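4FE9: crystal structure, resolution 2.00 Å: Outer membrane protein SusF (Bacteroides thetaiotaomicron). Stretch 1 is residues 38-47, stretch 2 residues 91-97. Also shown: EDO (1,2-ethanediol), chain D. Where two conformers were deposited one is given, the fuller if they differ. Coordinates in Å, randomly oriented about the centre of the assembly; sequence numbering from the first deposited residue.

Stretch 1, residues 38-47: SIVMDAATAD
Stretch 2, residues 91-97: ALAQLDS

Stretch 1 begins as a strand, S38 to V40, with phi/psi of -93/131 at I39. M41 to A43 then take helical phi/psi values, -63/-36 at M41, without the regular bonds of a helix. Two backbone hydrogen bonds tighten this bend: A43 N to V40 O at 2.9 Å and A44 N to M41 O at 3.1 Å. A44 to D47 is loop or turn: A44 (-73/136) and A46 (-91/152) are extended, while T45 (-109/-29) and D47 (-93/-11) are not.

Stretch 2 starts at A91 (-73/127), the N-cap position, and is helical from L92 to S97. L95 N bonds to A91 O at 3.0 Å, D96 N to L92 O at 2.9 Å and S97 N to A93 O at 3.0 Å. S97 OG also donates to A93 O at 3.1 Å.

The register runs in opposite senses: M41 lies nearest D96, 7.7 Å between CA atoms, and D47 nearest L92, 5.2 Å between CA atoms. The two stretches therefore approach most closely where the helix begins.

One direct hydrogen bond joins them, L92 N to D47 O, at 2.7 Å with an N-H...O angle of 157°. L92 N is in the first turn of the helix, where amides have no earlier helical carbonyl to bond, so an outside acceptor suits it. D47 O also receives a CA-H...O contact from A91 CA at 3.4 Å. A water donates to D47 O at 2.7 Å and accepts from A93 N at 2.9 Å, bridging a second free amide to the same carbonyl.

The rest of the contact is mainly apolar and centres on L92. This buried leucine points toward stretch 1 with chi1 t and chi2 p, and has the largest covered area, 111 Å². L92 CD1 meets I39 CG2 at 3.9 Å and M41 SD at 3.7 Å. L92 CD2 packs tightly on A44 CB at 3.3 Å and lies 3.4 Å from A46 O. The small methyl of A44 points toward the helix and fits this close approach.

I39 is buried, with chi1 m and chi2 t. I39 CD1 reaches L95 CD2 at 3.7 Å; L95 is t, p like L92. M41 points toward the helix with all three chi angles m. This folded, flexible chain lays its sulfur against L92 and brings M41 CE to 3.6 Å from D96 OD2. D96 has chi1 t, and its OD1 is hydrogen-bonded elsewhere in the structure.

S38, V40, D42 and A43 make no contact with the helix. The two stretches bury 366 Å² in total.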

# COMPACT_ATOMS: atom_id res chain seq x y z
N SER A 38 16.41 6.40 29.55
CA SER A 38 16.88 6.90 28.27
C SER A 38 17.94 5.99 27.72
O SER A 38 19.13 6.27 27.85
CB SER A 38 17.48 8.31 28.42
OG SER A 38 16.52 9.22 28.91
N ILE A 39 17.52 4.89 27.10
CA ILE A 39 18.43 3.80 26.79
C ILE A 39 19.00 3.95 25.34
O ILE A 39 18.28 4.29 24.42
CB ILE A 39 17.68 2.47 26.87
CG1 ILE A 39 17.28 2.19 28.29
CG2 ILE A 39 18.54 1.31 26.29
CD1 ILE A 39 16.12 1.21 28.38
N VAL A 40 20.32 3.84 25.22
CA VAL A 40 20.99 3.87 23.90
C VAL A 40 21.63 2.52 23.66
O VAL A 40 22.56 2.15 24.35
CB VAL A 40 22.11 4.99 23.86
CG1 VAL A 40 22.94 4.88 22.57
CG2 VAL A 40 21.49 6.37 23.96
N MET A 41 21.07 1.74 22.76
CA MET A 41 21.44 0.32 22.69
C MET A 41 22.93 0.19 22.35
O MET A 41 23.61 -0.72 22.82
CB MET A 41 20.59 -0.41 21.65
CG MET A 41 19.15 -0.65 22.07
SD MET A 41 19.08 -1.53 23.62
CE MET A 41 19.81 -3.11 23.14
N ASP A 42 23.43 1.09 21.50
CA ASP A 42 24.86 1.07 21.14
C ASP A 42 25.70 1.01 22.39
O ASP A 42 26.66 0.27 22.46
CB ASP A 42 25.23 2.31 20.34
CG ASP A 42 24.90 2.19 18.88
OD1 ASP A 42 24.82 1.04 18.36
OD2 ASP A 42 24.72 3.23 18.23
N ALA A 43 25.31 1.80 23.40
CA ALA A 43 26.13 2.00 24.59
C ALA A 43 25.74 1.08 25.76
O ALA A 43 26.30 1.18 26.86
CB ALA A 43 26.06 3.46 25.03
N ALA A 44 24.68 0.31 25.59
CA ALA A 44 24.04 -0.33 26.75
C ALA A 44 24.93 -1.44 27.24
O ALA A 44 25.47 -2.19 26.46
CB ALA A 44 22.68 -0.88 26.39
N THR A 45 25.10 -1.52 28.56
CA THR A 45 25.98 -2.52 29.16
C THR A 45 25.25 -3.66 29.93
O THR A 45 25.77 -4.77 30.05
CB THR A 45 27.01 -1.85 30.09
OG1 THR A 45 27.67 -2.86 30.85
CG2 THR A 45 26.30 -0.83 31.06
N ALA A 46 24.08 -3.37 30.48
CA ALA A 46 23.40 -4.32 31.35
C ALA A 46 22.47 -5.22 30.53
O ALA A 46 22.01 -4.82 29.47
CB ALA A 46 22.62 -3.57 32.44
N ASP A 47 22.21 -6.44 30.98
CA ASP A 47 21.24 -7.26 30.23
C ASP A 47 19.80 -7.17 30.75
O ASP A 47 18.87 -7.55 30.05
CB ASP A 47 21.69 -8.71 30.07
CG ASP A 47 21.93 -9.38 31.37
OD1 ASP A 47 22.91 -10.18 31.45
OD2 ASP A 47 21.22 -9.04 32.35
N ALA A 91 14.30 -7.71 30.45
CA ALA A 91 15.54 -8.01 29.74
C ALA A 91 15.73 -6.98 28.62
O ALA A 91 14.81 -6.71 27.86
CB ALA A 91 15.50 -9.50 29.12
N LEU A 92 16.89 -6.34 28.60
CA LEU A 92 17.15 -5.29 27.61
C LEU A 92 16.91 -5.79 26.18
O LEU A 92 16.30 -5.09 25.35
CB LEU A 92 18.59 -4.76 27.76
CG LEU A 92 18.91 -3.57 26.84
CD1 LEU A 92 17.87 -2.49 26.97
CD2 LEU A 92 20.28 -3.00 27.14
N ALA A 93 17.39 -6.98 25.87
CA ALA A 93 17.23 -7.50 24.50
C ALA A 93 15.75 -7.58 24.11
O ALA A 93 15.39 -7.34 22.97
CB ALA A 93 17.90 -8.85 24.37
N GLN A 94 14.87 -7.90 25.07
CA GLN A 94 13.45 -8.06 24.71
C GLN A 94 12.75 -6.72 24.66
O GLN A 94 11.83 -6.54 23.89
CB GLN A 94 12.73 -8.97 25.67
CG GLN A 94 13.38 -10.30 25.77
CD GLN A 94 12.62 -11.25 26.65
OE1 GLN A 94 12.33 -10.95 27.81
NE2 GLN A 94 12.34 -12.44 26.13
N LEU A 95 13.23 -5.76 25.46
CA LEU A 95 12.71 -4.40 25.38
C LEU A 95 13.05 -3.78 24.01
O LEU A 95 12.22 -3.20 23.35
CB LEU A 95 13.30 -3.54 26.49
CG LEU A 95 12.81 -2.08 26.55
CD1 LEU A 95 11.29 -2.00 26.72
CD2 LEU A 95 13.51 -1.36 27.72
N ASP A 96 14.29 -3.98 23.60
CA ASP A 96 14.77 -3.56 22.27
C ASP A 96 13.95 -4.22 21.16
O ASP A 96 13.37 -3.54 20.35
CB ASP A 96 16.28 -3.89 22.17
CG ASP A 96 16.91 -3.44 20.84
OD1 ASP A 96 16.49 -2.41 20.26
OD2 ASP A 96 17.80 -4.16 20.35
N SER A 97 13.74 -5.53 21.26
CA SER A 97 12.87 -6.27 20.33
C SER A 97 11.46 -5.71 20.29
O SER A 97 10.84 -5.57 19.23
CB SER A 97 12.83 -7.77 20.70
OG SER A 97 14.03 -8.40 20.34
C1 EDO D . 24.30 7.55 19.11
O1 EDO D . 23.97 7.46 17.71
C2 EDO D . 24.69 6.17 19.61
O2 EDO D . 25.53 5.50 18.64
O HOH W 1 19.00 -8.68 27.62